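Local coordinates for periplasmic binding protein (Veillonella parvula, PDB 4N01) that probably captures a small solute, perhaps an iron-bearing compound, in the periplasm and hands it on for uptake, as bilobal periplasmic binding proteins do, at residues 158-170 with 225-237. Residues are numbered along the deposited sequence; the frame is centred on the assembly and turned at random.
Sequences MLSTKADLETNFS and FEGYTTNILKLIG
Asn231 reaches from helix 228-234 to the turn before helix 165-178, and its ND2 gives a nearly straight hydrogen bond to Ala163 O (2.8 Å, 166° at the hydrogen). The acceptor lies in the plane of the Asn231 amide, yet ND2 itself sits above the carbonyl plane of Ala163. With CG beside the backbone N (chi1 -69°), the amide is swung to Ala163 O, while Asn231 CB packs on Asp164 CB at 3.6 Å. The amide's second hydrogen goes to a water that also donates to Thr161 O.

Tyr228 lies deeper. The edge of its ring, at CE1, is 3.3 Å from Asp164 O, while Ile232 CG2 rests on one face, offset toward the rim. With CG anti to the backbone N (chi1 -168°), the ring is carried to Asn168; its OH is 2.7 Å from Asn168 OD1. Tyr228 OH is hydrogen-bonded to Thr320 OG1, at the start of helix 320-332, and Asn168 OD1 accepts from Gly317 N in the link before it. Leu165 CD2 meets Leu235 CD1 at 3.6 Å, the two side chains crossing at about a right angle.

Around these side chains, Gly227 allows close backbone approach, its CA making a CH-O contact to Thr161 O at 3.2 Å. A water joins Tyr228 N to Ser160 O. Asp164 N donates to Thr167 OG1 and Thr167 N to Asp164 OD1, a capping box consistent with setting where Leu165 and Asn168 leave helix 165-178.

The contact thus joins the end of the first lobe to helix 228-234 of the second through one direct hydrogen bond from a side-chain amide, bridging waters and a small apolar patch, a partly hydrated seam.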
# COMPACT_ATOMS: atom_id res chain seq x y z
N MSE A 158 -2.07 4.15 -6.65
CA MSE A 158 -1.25 5.09 -5.90
C MSE A 158 -1.41 6.53 -6.38
O MSE A 158 -0.72 7.42 -5.90
CB MSE A 158 0.23 4.69 -6.02
CG MSE A 158 0.53 3.30 -5.49
SE MSE A 158 2.41 2.89 -5.82
CE MSE A 158 2.28 1.11 -5.10
N LEU A 159 -2.34 6.76 -7.30
CA LEU A 159 -2.46 8.07 -7.96
C LEU A 159 -3.61 8.96 -7.49
O LEU A 159 -3.61 10.16 -7.76
CB LEU A 159 -2.56 7.91 -9.48
CG LEU A 159 -1.24 7.52 -10.14
CD1 LEU A 159 -1.40 7.45 -11.66
CD2 LEU A 159 -0.18 8.53 -9.76
N SER A 160 -4.61 8.38 -6.83
CA SER A 160 -5.76 9.19 -6.44
C SER A 160 -6.60 8.57 -5.34
O SER A 160 -6.42 7.39 -5.00
CB SER A 160 -6.67 9.45 -7.65
OG SER A 160 -7.61 8.40 -7.80
N THR A 161 -7.52 9.36 -4.81
CA THR A 161 -8.42 8.89 -3.76
C THR A 161 -9.57 8.05 -4.30
O THR A 161 -10.44 7.61 -3.55
CB THR A 161 -8.98 10.05 -2.93
OG1 THR A 161 -9.51 11.03 -3.82
CG2 THR A 161 -7.87 10.68 -2.11
N LYS A 162 -9.60 7.84 -5.61
CA LYS A 162 -10.57 6.92 -6.21
C LYS A 162 -10.14 5.46 -6.03
O LYS A 162 -10.95 4.55 -6.23
CB LYS A 162 -10.71 7.20 -7.70
CG LYS A 162 -11.48 8.46 -8.04
CD LYS A 162 -11.74 8.53 -9.55
CE LYS A 162 -12.85 9.52 -9.86
NZ LYS A 162 -14.01 9.32 -8.94
N ALA A 163 -8.87 5.24 -5.69
CA ALA A 163 -8.30 3.88 -5.68
C ALA A 163 -9.03 2.91 -4.77
O ALA A 163 -9.38 3.24 -3.63
CB ALA A 163 -6.85 3.93 -5.29
N ASP A 164 -9.26 1.70 -5.26
CA ASP A 164 -9.77 0.63 -4.39
C ASP A 164 -9.08 -0.69 -4.72
O ASP A 164 -8.09 -0.71 -5.47
CB ASP A 164 -11.30 0.54 -4.46
CG ASP A 164 -11.83 0.23 -5.86
OD1 ASP A 164 -11.09 -0.35 -6.68
OD2 ASP A 164 -13.01 0.56 -6.13
N LEU A 165 -9.59 -1.80 -4.19
CA LEU A 165 -8.92 -3.09 -4.40
C LEU A 165 -8.93 -3.48 -5.88
O LEU A 165 -7.95 -4.02 -6.38
CB LEU A 165 -9.56 -4.19 -3.56
CG LEU A 165 -8.88 -5.56 -3.68
CD1 LEU A 165 -7.41 -5.50 -3.23
CD2 LEU A 165 -9.64 -6.63 -2.90
N GLU A 166 -10.03 -3.19 -6.57
CA GLU A 166 -10.10 -3.47 -8.02
C GLU A 166 -9.05 -2.69 -8.81
O GLU A 166 -8.51 -3.19 -9.79
CB GLU A 166 -11.51 -3.18 -8.58
CG GLU A 166 -12.58 -4.18 -8.15
CD GLU A 166 -12.33 -5.59 -8.68
OE1 GLU A 166 -11.70 -5.75 -9.77
OE2 GLU A 166 -12.75 -6.55 -8.01
N THR A 167 -8.77 -1.46 -8.39
CA THR A 167 -7.69 -0.68 -9.02
C THR A 167 -6.34 -1.39 -8.88
O THR A 167 -5.56 -1.45 -9.83
CB THR A 167 -7.57 0.72 -8.38
OG1 THR A 167 -8.87 1.28 -8.22
CG2 THR A 167 -6.69 1.63 -9.26
N ASN A 168 -6.07 -1.90 -7.69
CA ASN A 168 -4.86 -2.67 -7.41
C ASN A 168 -4.79 -3.94 -8.27
O ASN A 168 -3.72 -4.30 -8.77
CB ASN A 168 -4.85 -3.02 -5.91
CG ASN A 168 -3.47 -3.40 -5.36
OD1 ASN A 168 -3.18 -3.16 -4.17
ND2 ASN A 168 -2.63 -4.02 -6.18
N PHE A 169 -5.93 -4.60 -8.46
CA PHE A 169 -5.97 -5.79 -9.32
C PHE A 169 -5.62 -5.41 -10.75
O PHE A 169 -4.83 -6.09 -11.40
CB PHE A 169 -7.36 -6.45 -9.29
CG PHE A 169 -7.67 -7.19 -8.01
CD1 PHE A 169 -6.66 -7.51 -7.10
CD2 PHE A 169 -8.97 -7.57 -7.72
CE1 PHE A 169 -6.96 -8.20 -5.93
CE2 PHE A 169 -9.28 -8.27 -6.56
CZ PHE A 169 -8.27 -8.59 -5.66
N SER A 170 -6.22 -4.32 -11.24
CA SER A 170 -5.97 -3.86 -12.59
C SER A 170 -4.50 -3.48 -12.78
O SER A 170 -3.92 -3.77 -13.82
CB SER A 170 -6.88 -2.68 -12.96
OG SER A 170 -8.24 -3.09 -12.99
N PHE A 225 -8.33 9.15 5.48
CA PHE A 225 -9.65 9.72 5.20
C PHE A 225 -10.34 9.02 4.04
O PHE A 225 -11.27 8.23 4.24
CB PHE A 225 -9.57 11.24 4.96
CG PHE A 225 -9.29 12.04 6.22
CD1 PHE A 225 -10.32 12.67 6.92
CD2 PHE A 225 -7.99 12.15 6.72
CE1 PHE A 225 -10.06 13.41 8.08
CE2 PHE A 225 -7.73 12.88 7.89
CZ PHE A 225 -8.77 13.50 8.57
N GLU A 226 -9.88 9.29 2.82
CA GLU A 226 -10.52 8.72 1.64
C GLU A 226 -9.53 7.87 0.86
O GLU A 226 -8.33 7.92 1.11
CB GLU A 226 -11.09 9.82 0.73
CG GLU A 226 -12.13 10.74 1.42
CD GLU A 226 -13.37 10.01 1.94
OE1 GLU A 226 -13.60 8.83 1.58
OE2 GLU A 226 -14.14 10.63 2.72
N GLY A 227 -10.03 7.08 -0.09
CA GLY A 227 -9.14 6.35 -0.96
C GLY A 227 -8.90 4.91 -0.54
O GLY A 227 -9.73 4.29 0.12
N TYR A 228 -7.75 4.39 -0.93
CA TYR A 228 -7.50 2.96 -0.86
C TYR A 228 -7.79 2.31 0.49
O TYR A 228 -8.53 1.31 0.56
CB TYR A 228 -6.05 2.67 -1.29
CG TYR A 228 -5.79 1.21 -1.53
CD1 TYR A 228 -6.11 0.63 -2.75
CD2 TYR A 228 -5.24 0.41 -0.54
CE1 TYR A 228 -5.87 -0.71 -2.98
CE2 TYR A 228 -4.99 -0.93 -0.76
CZ TYR A 228 -5.30 -1.48 -1.98
OH TYR A 228 -5.07 -2.81 -2.21
N THR A 229 -7.23 2.86 1.57
CA THR A 229 -7.37 2.23 2.88
C THR A 229 -8.85 2.15 3.28
O THR A 229 -9.33 1.12 3.77
CB THR A 229 -6.60 3.01 3.96
OG1 THR A 229 -5.19 2.97 3.66
CG2 THR A 229 -6.84 2.39 5.34
N THR A 230 -9.58 3.23 3.04
CA THR A 230 -11.00 3.26 3.35
C THR A 230 -11.76 2.24 2.51
O THR A 230 -12.60 1.50 3.03
CB THR A 230 -11.55 4.66 3.07
OG1 THR A 230 -11.02 5.56 4.05
CG2 THR A 230 -13.07 4.67 3.13
N ASN A 231 -11.46 2.20 1.22
CA ASN A 231 -12.19 1.32 0.32
C ASN A 231 -11.97 -0.17 0.55
O ASN A 231 -12.90 -0.95 0.41
CB ASN A 231 -11.90 1.70 -1.13
CG ASN A 231 -12.51 3.03 -1.48
OD1 ASN A 231 -13.56 3.39 -0.95
ND2 ASN A 231 -11.86 3.78 -2.37
N ILE A 232 -10.75 -0.57 0.91
CA ILE A 232 -10.50 -1.99 1.15
C ILE A 232 -11.12 -2.44 2.48
O ILE A 232 -11.63 -3.56 2.59
CB ILE A 232 -9.00 -2.35 1.07
CG1 ILE A 232 -8.20 -1.58 2.12
CG2 ILE A 232 -8.48 -2.03 -0.32
CD1 ILE A 232 -7.26 -2.42 2.92
N LEU A 233 -11.10 -1.57 3.48
CA LEU A 233 -11.72 -1.90 4.77
C LEU A 233 -13.23 -2.05 4.66
O LEU A 233 -13.83 -2.87 5.37
CB LEU A 233 -11.35 -0.85 5.85
CG LEU A 233 -9.88 -0.90 6.28
CD1 LEU A 233 -9.58 0.25 7.26
CD2 LEU A 233 -9.56 -2.25 6.92
N LYS A 234 -13.85 -1.30 3.75
CA LYS A 234 -15.29 -1.46 3.52
C LYS A 234 -15.64 -2.88 3.04
O LYS A 234 -16.75 -3.36 3.27
CB LYS A 234 -15.80 -0.41 2.54
CG LYS A 234 -15.95 0.97 3.16
CD LYS A 234 -16.52 1.99 2.18
CE LYS A 234 -16.91 3.27 2.93
NZ LYS A 234 -17.18 4.42 2.01
N LEU A 235 -14.69 -3.54 2.40
CA LEU A 235 -14.94 -4.91 1.90
C LEU A 235 -15.21 -5.93 3.02
O LEU A 235 -15.80 -6.98 2.76
CB LEU A 235 -13.75 -5.40 1.05
CG LEU A 235 -13.49 -4.65 -0.25
CD1 LEU A 235 -12.20 -5.19 -0.86
CD2 LEU A 235 -14.65 -4.80 -1.24
N ILE A 236 -14.77 -5.64 4.24
CA ILE A 236 -14.98 -6.56 5.36
C ILE A 236 -15.84 -5.93 6.44
O ILE A 236 -15.71 -6.28 7.62
CB ILE A 236 -13.66 -7.06 5.99
CG1 ILE A 236 -12.78 -5.87 6.43
CG2 ILE A 236 -12.90 -7.97 5.02
CD1 ILE A 236 -11.59 -6.30 7.34
N GLY A 237 -16.69 -5.00 6.05
CA GLY A 237 -17.62 -4.40 6.98
C GLY A 237 -16.95 -3.54 8.03
O GLY A 237 -17.44 -3.43 9.15
O HOH W 1 -6.12 6.02 -2.60
O HOH W 2 -12.83 6.41 -3.21
O HOH W 3 -11.95 -2.09 -2.47